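Uncharacterized protein (Peptoclostridium difficile 630, PDB 4YCS) is of unknown function but, as a putative lipoprotein fragment related to PnrA-like substrate-binding proteins of ABC transporters, may form part of a solute-binding domain. Local coordinates at residues A[31-41]-A[119-128]; A[54-63]-A[76-87]. All blocks are in the same frame, centred on the assembly; numbering follows the deposited sequence.

Contact 1: A[31-41]-A[119-128]; sequences ALNNAQKKLNI and LAGLIAGKMT
Ala35 and Ala120 bring their CA atoms to 4.8 Å where helices 31-38 and 119-127 pass 8.4 Å apart, their axes at -45°. Small residues allow this approach: the methyl of Ala120 lies 3.6 Å from Ala31 O, while Ala35 CB meets both the carbonyl oxygen of Ala120 and CG2 of Ile123. At the start of the pair, Ala31 CB rests against CB, CG and CD2 of Leu119. Both helices cover the same face of the parallel sheet of a Rossmann-like three-layer domain, as expected of a periplasmic-binding-protein relative; beneath them Leu32 reaches Val10 and Met12, and Leu119 reaches Ile95 and Ile109. Beyond helix 31-38, Leu39 presses both methyls against one side of Ala124, CD1 standing 3.7 Å from Ala124 CA and CD2 3.8 Å from Ala124 CB. Ile41, entering strand 41-48, crosses the selenomethionine Met127 at about a right angle, with Ile41 CG2 4.0 Å from Met127 CG. With CG1 of Ile41 between backbone N and carbonyl carbon (chi1 60°), CD1 is directed to Ile123 CG2. The turn is tied by Gln36, whose NE2 donates to Ile41 O nearly within its amide plane (3.0 Å).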
loop_
_atom_site.group_PDB
_atom_site.type_symbol
_atom_site.label_atom_id
_atom_site.label_comp_id
_atom_site.label_asym_id
_atom_site.label_seq_id
_atom_site.Cartn_x
_atom_site.Cartn_y
_atom_site.Cartn_z
ATOM N N ALA A 31 9.494 1.681 -6.369
ATOM C CA ALA A 31 9.733 0.541 -5.486
ATOM C C ALA A 31 8.938 -0.712 -5.926
ATOM O O ALA A 31 9.457 -1.838 -5.898
ATOM C CB ALA A 31 9.375 0.922 -4.081
ATOM N N LEU A 32 7.691 -0.473 -6.337
ATOM C CA LEU A 32 6.774 -1.538 -6.745
ATOM C C LEU A 32 7.246 -2.127 -8.065
ATOM O O LEU A 32 7.425 -3.347 -8.187
ATOM C CB LEU A 32 5.349 -1.013 -6.858
ATOM C CG LEU A 32 4.240 -2.034 -7.203
ATOM C CD1 LEU A 32 4.192 -3.137 -6.169
ATOM C CD2 LEU A 32 2.871 -1.369 -7.295
ATOM N N ASN A 33 7.533 -1.259 -9.007
ATOM C CA ASN A 33 8.150 -1.680 -10.253
ATOM C C ASN A 33 9.463 -2.463 -10.101
ATOM O O ASN A 33 9.686 -3.442 -10.812
ATOM C CB ASN A 33 8.326 -0.505 -11.181
ATOM C CG ASN A 33 8.178 -0.912 -12.628
ATOM O OD1 ASN A 33 9.169 -1.108 -13.320
ATOM N ND2 ASN A 33 6.926 -1.099 -13.079
ATOM N N ASN A 34 10.307 -2.056 -9.155
ATOM C CA ASN A 34 11.567 -2.748 -8.871
ATOM C C ASN A 34 11.339 -4.135 -8.262
ATOM O O ASN A 34 12.020 -5.107 -8.594
ATOM C CB ASN A 34 12.436 -1.922 -7.893
ATOM C CG ASN A 34 13.129 -0.717 -8.553
ATOM O OD1 ASN A 34 13.452 -0.729 -9.721
ATOM N ND2 ASN A 34 13.384 0.325 -7.759
ATOM N N ALA A 35 10.386 -4.222 -7.353
ATOM C CA ALA A 35 10.019 -5.504 -6.779
ATOM C C ALA A 35 9.549 -6.468 -7.870
ATOM O O ALA A 35 9.942 -7.622 -7.871
ATOM C CB ALA A 35 8.952 -5.322 -5.723
ATOM N N GLN A 36 8.751 -5.965 -8.804
ATOM C CA GLN A 36 8.204 -6.775 -9.891
ATOM C C GLN A 36 9.285 -7.411 -10.771
ATOM O O GLN A 36 9.125 -8.544 -11.280
ATOM C CB GLN A 36 7.241 -5.942 -10.749
ATOM C CG GLN A 36 6.561 -6.749 -11.851
ATOM C CD GLN A 36 5.542 -5.959 -12.635
ATOM O OE1 GLN A 36 5.889 -5.044 -13.353
ATOM N NE2 GLN A 36 4.278 -6.330 -12.515
ATOM N N LYS A 37 10.388 -6.688 -10.929
ATOM C CA LYS A 37 11.510 -7.162 -11.678
ATOM C C LYS A 37 12.228 -8.325 -10.998
ATOM O O LYS A 37 12.834 -9.153 -11.655
ATOM C CB LYS A 37 12.488 -6.031 -11.908
ATOM C CG LYS A 37 11.908 -4.922 -12.753
ATOM C CD LYS A 37 12.969 -3.882 -13.057
ATOM C CE LYS A 37 12.415 -2.789 -13.956
ATOM N NZ LYS A 37 13.490 -1.859 -14.392
ATOM N N LYS A 38 12.164 -8.405 -9.691
ATOM C CA LYS A 38 12.827 -9.492 -8.987
ATOM C C LYS A 38 11.889 -10.655 -8.697
ATOM O O LYS A 38 12.349 -11.738 -8.385
ATOM C CB LYS A 38 13.400 -8.983 -7.671
ATOM C CG LYS A 38 14.405 -7.854 -7.862
ATOM C CD LYS A 38 14.642 -7.050 -6.594
ATOM C CE LYS A 38 15.362 -5.737 -6.891
ATOM N NZ LYS A 38 16.780 -5.978 -7.262
ATOM N N LEU A 39 10.586 -10.428 -8.762
ATOM C CA LEU A 39 9.638 -11.422 -8.369
ATOM C C LEU A 39 8.678 -11.730 -9.505
ATOM O O LEU A 39 8.596 -11.005 -10.479
ATOM C CB LEU A 39 8.825 -10.884 -7.198
ATOM C CG LEU A 39 9.585 -10.207 -6.060
ATOM C CD1 LEU A 39 8.643 -9.276 -5.289
ATOM C CD2 LEU A 39 10.203 -11.275 -5.163
ATOM N N ASN A 40 7.872 -12.752 -9.305
ATOM C CA ASN A 40 6.781 -13.054 -10.210
ATOM C C ASN A 40 5.491 -12.458 -9.660
ATOM O O ASN A 40 4.675 -13.154 -8.976
ATOM C CB ASN A 40 6.666 -14.575 -10.386
ATOM C CG ASN A 40 5.501 -14.967 -11.275
ATOM O OD1 ASN A 40 5.020 -14.155 -12.083
ATOM N ND2 ASN A 40 5.004 -16.199 -11.093
ATOM N N ILE A 41 5.290 -11.161 -9.904
ATOM C CA ILE A 41 4.127 -10.537 -9.365
ATOM C C ILE A 41 3.400 -9.695 -10.392
ATOM O O ILE A 41 4.027 -9.037 -11.244
ATOM C CB ILE A 41 4.394 -9.702 -8.068
ATOM C CG1 ILE A 41 5.379 -8.592 -8.304
ATOM C CG2 ILE A 41 4.872 -10.599 -6.948
ATOM C CD1 ILE A 41 5.315 -7.489 -7.252
ATOM N N LEU A 119 11.364 -0.718 0.765
ATOM C CA LEU A 119 10.021 -1.095 0.378
ATOM C C LEU A 119 10.033 -2.269 -0.585
ATOM O O LEU A 119 9.260 -3.206 -0.428
ATOM C CB LEU A 119 9.248 0.078 -0.208
ATOM C CG LEU A 119 7.779 -0.234 -0.548
ATOM C CD1 LEU A 119 7.036 -0.870 0.619
ATOM C CD2 LEU A 119 7.039 1.040 -0.987
ATOM N N ALA A 120 10.915 -2.237 -1.571
ATOM C CA ALA A 120 10.971 -3.349 -2.571
ATOM C C ALA A 120 11.327 -4.657 -1.901
ATOM O O ALA A 120 10.850 -5.733 -2.276
ATOM C CB ALA A 120 12.002 -3.027 -3.635
ATOM N N GLY A 121 12.199 -4.532 -0.901
ATOM C CA GLY A 121 12.657 -5.657 -0.139
ATOM C C GLY A 121 11.518 -6.228 0.672
ATOM O O GLY A 121 11.320 -7.441 0.739
ATOM N N LEU A 122 10.770 -5.324 1.286
ATOM C CA LEU A 122 9.639 -5.749 2.128
ATOM C C LEU A 122 8.621 -6.512 1.297
ATOM O O LEU A 122 8.091 -7.510 1.733
ATOM C CB LEU A 122 8.989 -4.547 2.767
ATOM C CG LEU A 122 7.862 -4.948 3.679
ATOM C CD1 LEU A 122 8.329 -5.034 5.117
ATOM C CD2 LEU A 122 6.726 -3.983 3.513
ATOM N N ILE A 123 8.369 -6.038 0.079
ATOM C CA ILE A 123 7.383 -6.640 -0.786
ATOM C C ILE A 123 7.901 -8.050 -1.113
ATOM O O ILE A 123 7.158 -9.038 -1.056
ATOM C CB ILE A 123 7.156 -5.758 -2.049
ATOM C CG1 ILE A 123 6.530 -4.382 -1.648
ATOM C CG2 ILE A 123 6.258 -6.469 -3.027
ATOM C CD1 ILE A 123 6.545 -3.261 -2.677
ATOM N N ALA A 124 9.177 -8.146 -1.473
ATOM C CA ALA A 124 9.788 -9.442 -1.794
ATOM C C ALA A 124 9.688 -10.441 -0.654
ATOM O O ALA A 124 9.369 -11.611 -0.850
ATOM C CB ALA A 124 11.241 -9.253 -2.169
ATOM N N GLY A 125 9.980 -9.981 0.546
ATOM C CA GLY A 125 9.917 -10.843 1.712
ATOM C C GLY A 125 8.500 -11.265 1.988
ATOM O O GLY A 125 8.260 -12.409 2.324
ATOM N N LYS A 126 7.545 -10.352 1.863
ATOM C CA LYS A 126 6.124 -10.740 2.062
ATOM C C LYS A 126 5.598 -11.724 1.023
ATOM O O LYS A 126 4.750 -12.530 1.333
ATOM C CB LYS A 126 5.200 -9.517 2.084
ATOM C CG LYS A 126 5.448 -8.658 3.319
ATOM C CD LYS A 126 4.385 -7.625 3.536
ATOM C CE LYS A 126 3.540 -7.973 4.742
ATOM N NZ LYS A 126 4.275 -7.660 5.998
HETATM N N MSE A 127 6.059 -11.609 -0.216
HETATM C CA MSE A 127 5.548 -12.418 -1.327
HETATM C C MSE A 127 6.210 -13.775 -1.321
HETATM O O MSE A 127 5.750 -14.704 -1.986
HETATM C CB MSE A 127 5.847 -11.792 -2.683
HETATM C CG MSE A 127 5.165 -10.466 -2.925
HETATM SE SE MSE A 127 3.220 -10.648 -2.875
HETATM C CE MSE A 127 2.806 -10.202 -1.032
ATOM N N THR A 128 7.298 -13.914 -0.566
ATOM C CA THR A 128 8.015 -15.194 -0.478
ATOM C C THR A 128 7.937 -15.706 0.976
ATOM O O THR A 128 8.671 -15.275 1.877
ATOM C CB THR A 128 9.474 -15.033 -0.940
ATOM O OG1 THR A 128 10.097 -14.015 -0.135
ATOM C CG2 THR A 128 9.538 -14.646 -2.449
ATOM O OXT THR A 128 7.102 -16.563 1.277
#

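Contact 2: A[54-63]-A[76-87]; sequences FSNSIDILCN and FAKPLEMVAKKY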
loop_
_atom_site.group_PDB
_atom_site.type_symbol
_atom_site.label_atom_id
_atom_site.label_comp_id
_atom_site.label_asym_id
_atom_site.label_seq_id
_atom_site.Cartn_x
_atom_site.Cartn_y
_atom_site.Cartn_z
ATOM N N PHE A 54 -12.048 6.643 -0.179
ATOM C CA PHE A 54 -10.889 5.836 0.186
ATOM C C PHE A 54 -11.289 4.487 0.800
ATOM O O PHE A 54 -10.797 3.477 0.357
ATOM C CB PHE A 54 -9.928 6.587 1.129
ATOM C CG PHE A 54 -9.093 7.691 0.463
ATOM C CD1 PHE A 54 -9.134 7.937 -0.896
ATOM C CD2 PHE A 54 -8.230 8.452 1.231
ATOM C CE1 PHE A 54 -8.363 8.937 -1.464
ATOM C CE2 PHE A 54 -7.460 9.449 0.665
ATOM C CZ PHE A 54 -7.534 9.698 -0.682
ATOM N N SER A 55 -12.190 4.473 1.783
ATOM C CA SER A 55 -12.573 3.233 2.438
ATOM C C SER A 55 -13.301 2.282 1.449
ATOM O O SER A 55 -13.029 1.073 1.418
ATOM C CB SER A 55 -13.415 3.500 3.686
ATOM O OG SER A 55 -14.714 3.869 3.297
ATOM N N ASN A 56 -14.151 2.838 0.594
ATOM C CA ASN A 56 -14.823 2.023 -0.403
ATOM C C ASN A 56 -13.815 1.359 -1.370
ATOM O O ASN A 56 -13.932 0.191 -1.728
ATOM C CB ASN A 56 -15.819 2.847 -1.209
ATOM C CG ASN A 56 -16.589 2.008 -2.198
ATOM O OD1 ASN A 56 -17.346 1.123 -1.817
ATOM N ND2 ASN A 56 -16.386 2.269 -3.481
ATOM N N SER A 57 -12.869 2.147 -1.822
ATOM C CA SER A 57 -11.865 1.683 -2.762
ATOM C C SER A 57 -10.978 0.572 -2.173
ATOM O O SER A 57 -10.610 -0.368 -2.899
ATOM C CB SER A 57 -11.051 2.870 -3.258
ATOM O OG SER A 57 -11.841 3.642 -4.191
ATOM N N ILE A 58 -10.611 0.691 -0.892
ATOM C CA ILE A 58 -9.811 -0.324 -0.231
ATOM C C ILE A 58 -10.618 -1.603 -0.034
ATOM O O ILE A 58 -10.117 -2.753 -0.240
ATOM C CB ILE A 58 -9.198 0.180 1.089
ATOM C CG1 ILE A 58 -8.245 1.339 0.836
ATOM C CG2 ILE A 58 -8.426 -0.946 1.756
ATOM C CD1 ILE A 58 -7.879 2.140 2.087
ATOM N N ASP A 59 -11.894 -1.426 0.282
ATOM C CA ASP A 59 -12.800 -2.553 0.419
ATOM C C ASP A 59 -12.940 -3.348 -0.887
ATOM O O ASP A 59 -12.922 -4.586 -0.886
ATOM C CB ASP A 59 -14.164 -2.066 0.919
ATOM C CG ASP A 59 -15.098 -3.215 1.159
ATOM O OD1 ASP A 59 -15.215 -3.617 2.321
ATOM O OD2 ASP A 59 -15.668 -3.721 0.174
ATOM N N ILE A 60 -13.060 -2.636 -2.011
ATOM C CA ILE A 60 -13.058 -3.300 -3.303
ATOM C C ILE A 60 -11.778 -4.098 -3.526
ATOM O O ILE A 60 -11.845 -5.218 -4.027
ATOM C CB ILE A 60 -13.251 -2.291 -4.447
ATOM C CG1 ILE A 60 -14.701 -1.711 -4.445
ATOM C CG2 ILE A 60 -12.944 -2.948 -5.779
ATOM C CD1 ILE A 60 -14.832 -0.434 -5.293
ATOM N N LEU A 61 -10.610 -3.535 -3.202
ATOM C CA LEU A 61 -9.323 -4.237 -3.366
ATOM C C LEU A 61 -9.250 -5.490 -2.514
ATOM O O LEU A 61 -8.646 -6.502 -2.938
ATOM C CB LEU A 61 -8.133 -3.308 -3.064
ATOM C CG LEU A 61 -7.952 -2.078 -3.967
ATOM C CD1 LEU A 61 -6.772 -1.249 -3.529
ATOM C CD2 LEU A 61 -7.815 -2.461 -5.422
ATOM N N CYS A 62 -9.889 -5.462 -1.335
ATOM C CA CYS A 62 -9.954 -6.641 -0.460
ATOM C C CYS A 62 -10.793 -7.770 -1.047
ATOM O O CYS A 62 -10.705 -8.904 -0.593
ATOM C CB CYS A 62 -10.499 -6.248 0.902
ATOM S SG CYS A 62 -9.425 -5.180 1.841
ATOM N N ASN A 63 -11.568 -7.464 -2.084
ATOM C CA ASN A 63 -12.364 -8.477 -2.820
ATOM C C ASN A 63 -11.846 -8.737 -4.215
ATOM O O ASN A 63 -12.537 -9.333 -4.989
ATOM C CB ASN A 63 -13.839 -8.023 -2.860
ATOM C CG ASN A 63 -14.481 -8.152 -1.493
ATOM O OD1 ASN A 63 -14.827 -9.250 -1.079
ATOM N ND2 ASN A 63 -14.566 -7.065 -0.779
ATOM N N PHE A 76 -4.634 7.940 4.295
ATOM C CA PHE A 76 -5.272 6.600 4.312
ATOM C C PHE A 76 -5.407 5.966 5.701
ATOM O O PHE A 76 -6.113 4.942 5.839
ATOM C CB PHE A 76 -4.556 5.628 3.373
ATOM C CG PHE A 76 -4.731 5.958 1.950
ATOM C CD1 PHE A 76 -5.948 5.745 1.348
ATOM C CD2 PHE A 76 -3.690 6.514 1.217
ATOM C CE1 PHE A 76 -6.116 6.059 0.016
ATOM C CE2 PHE A 76 -3.849 6.799 -0.112
ATOM C CZ PHE A 76 -5.063 6.567 -0.710
ATOM N N ALA A 77 -4.765 6.572 6.706
ATOM C CA ALA A 77 -4.685 6.003 8.059
ATOM C C ALA A 77 -6.028 5.490 8.552
ATOM O O ALA A 77 -6.186 4.289 8.828
ATOM C CB ALA A 77 -4.098 7.024 9.035
ATOM N N LYS A 78 -7.004 6.383 8.618
ATOM C CA LYS A 78 -8.323 6.033 9.170
ATOM C C LYS A 78 -9.151 5.055 8.296
ATOM O O LYS A 78 -9.676 4.087 8.819
ATOM C CB LYS A 78 -9.141 7.288 9.533
ATOM C CG LYS A 78 -8.665 8.013 10.795
ATOM C CD LYS A 78 -8.999 7.279 12.102
ATOM C CE LYS A 78 -8.480 8.024 13.335
ATOM N NZ LYS A 78 -6.992 8.005 13.440
ATOM N N PRO A 79 -9.280 5.315 6.978
ATOM C CA PRO A 79 -10.056 4.376 6.158
ATOM C C PRO A 79 -9.419 2.996 6.048
ATOM O O PRO A 79 -10.137 2.022 5.932
ATOM C CB PRO A 79 -10.138 5.056 4.795
ATOM C CG PRO A 79 -9.060 6.063 4.813
ATOM C CD PRO A 79 -8.912 6.518 6.225
ATOM N N LEU A 80 -8.099 2.919 6.142
ATOM C CA LEU A 80 -7.395 1.632 6.094
ATOM C C LEU A 80 -7.578 0.831 7.363
ATOM O O LEU A 80 -7.775 -0.384 7.310
ATOM C CB LEU A 80 -5.909 1.825 5.824
ATOM C CG LEU A 80 -5.053 0.557 5.713
ATOM C CD1 LEU A 80 -5.329 -0.117 4.365
ATOM C CD2 LEU A 80 -3.568 0.895 5.875
ATOM N N GLU A 81 -7.488 1.480 8.511
ATOM C CA GLU A 81 -7.716 0.797 9.784
ATOM C C GLU A 81 -9.125 0.199 9.855
ATOM O O GLU A 81 -9.304 -0.954 10.253
ATOM C CB GLU A 81 -7.503 1.755 10.938
ATOM C CG GLU A 81 -7.667 1.083 12.291
ATOM C CD GLU A 81 -7.195 1.928 13.466
ATOM O OE1 GLU A 81 -7.109 3.183 13.340
ATOM O OE2 GLU A 81 -6.914 1.313 14.525
HETATM N N MSE A 82 -10.113 0.986 9.457
HETATM C CA MSE A 82 -11.515 0.540 9.369
HETATM C C MSE A 82 -11.699 -0.706 8.512
HETATM O O MSE A 82 -12.409 -1.639 8.906
HETATM C CB MSE A 82 -12.341 1.688 8.771
HETATM C CG MSE A 82 -13.859 1.457 8.812
HETATM SE SE MSE A 82 -14.828 2.778 7.677
HETATM C CE MSE A 82 -15.542 1.462 6.379
ATOM N N VAL A 83 -11.094 -0.727 7.316
ATOM C CA VAL A 83 -11.315 -1.828 6.393
ATOM C C VAL A 83 -10.488 -3.067 6.799
ATOM O O VAL A 83 -10.914 -4.187 6.657
ATOM C CB VAL A 83 -11.027 -1.384 4.959
ATOM C CG1 VAL A 83 -11.133 -2.563 3.991
ATOM C CG2 VAL A 83 -11.981 -0.272 4.545
ATOM N N ALA A 84 -9.296 -2.846 7.306
ATOM C CA ALA A 84 -8.459 -3.928 7.744
ATOM C C ALA A 84 -9.078 -4.796 8.844
ATOM O O ALA A 84 -8.756 -5.988 8.940
ATOM C CB ALA A 84 -7.121 -3.380 8.211
ATOM N N LYS A 85 -9.905 -4.189 9.696
ATOM C CA LYS A 85 -10.680 -4.931 10.692
ATOM C C LYS A 85 -11.642 -5.919 10.047
ATOM O O LYS A 85 -11.926 -6.962 10.661
ATOM C CB LYS A 85 -11.515 -3.971 11.551
ATOM C CG LYS A 85 -10.722 -3.127 12.528
ATOM C CD LYS A 85 -11.699 -2.405 13.468
ATOM C CE LYS A 85 -11.087 -1.170 14.115
ATOM N NZ LYS A 85 -10.289 -1.547 15.313
ATOM N N LYS A 86 -12.141 -5.604 8.832
ATOM C CA LYS A 86 -13.180 -6.426 8.178
ATOM C C LYS A 86 -12.561 -7.583 7.368
ATOM O O LYS A 86 -13.276 -8.501 6.924
ATOM C CB LYS A 86 -14.072 -5.566 7.258
ATOM C CG LYS A 86 -14.791 -4.399 7.925
ATOM C CD LYS A 86 -15.784 -3.686 6.990
ATOM C CE LYS A 86 -15.097 -2.959 5.834
ATOM N NZ LYS A 86 -15.880 -1.861 5.166
ATOM N N TYR A 87 -11.235 -7.550 7.169
ATOM C CA TYR A 87 -10.559 -8.575 6.384
ATOM C C TYR A 87 -9.275 -9.010 7.096
ATOM O O TYR A 87 -8.173 -8.599 6.693
ATOM C CB TYR A 87 -10.283 -8.042 4.945
ATOM C CG TYR A 87 -11.506 -7.654 4.200
ATOM C CD1 TYR A 87 -12.259 -8.592 3.549
ATOM C CD2 TYR A 87 -11.976 -6.346 4.212
ATOM C CE1 TYR A 87 -13.447 -8.259 2.907
ATOM C CE2 TYR A 87 -13.145 -5.977 3.528
ATOM C CZ TYR A 87 -13.876 -6.958 2.885
ATOM O OH TYR A 87 -15.003 -6.665 2.191
#
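Phe76 opens the second segment by laying its ring over Phe54 in a face-to-face stack, centroids 4.2 Å apart and planes at 30°, with CE1 above the centre of the Phe54 ring. Helices 54-62 and 77-84 lie side by side on one face of the Rossmann-like sheet, linked through strand 68-72 and crossing at -41°. Pro79 sets CG against Phe54 CB, at the edge of that ring, and CB against Ser55. Leu80 touches Ile58 through CD1 and continues down to Phe92 and Ile94 of the sheet. On the outer side, the selenomethionine Met82 brings CE to CB and OG of Ser55. Val83 is a knob in the hole formed by Ser55, Ile58, Asp59 and Cys62; CG1, anti to the backbone N (chi1 175°), lies 3.8 Å from Cys62 SG, while CG2 meets Ser55 O. Lys86 NZ forms a salt bridge with Asp59 OD1 at 3.4 Å, its hydrogen bond weak. Tyr87 takes Cys62 CB over the centre of its face, a CH-pi contact, and its OH donates to Asp59 OD1 (3.1 Å) from above the carboxylate plane. Asn63 ND2 bridges two acceptors, Asp59 O at 3.0 Å and Tyr87 OH at 3.0 Å.

From the N terminus the chain runs through strand 8-15 into helix 22-38, whose C-terminal half and following turn form the first side of contact 1. Strand 41-48 then leads to helix 54-62, and contact 2 closes a short loop through strand 68-72 to helix 77-84. Strands 91-95 and 106-109 and helix 111-115 follow before helix 118-127 returns to helix 22-38, so the large loop of contact 1 encloses contact 2. The two centres lie about 22 Å apart, on opposite sides of the chain's centre. Contact 1 thus ties early and C-terminal helices on one sheet face, and contact 2 joins successive helices on the other.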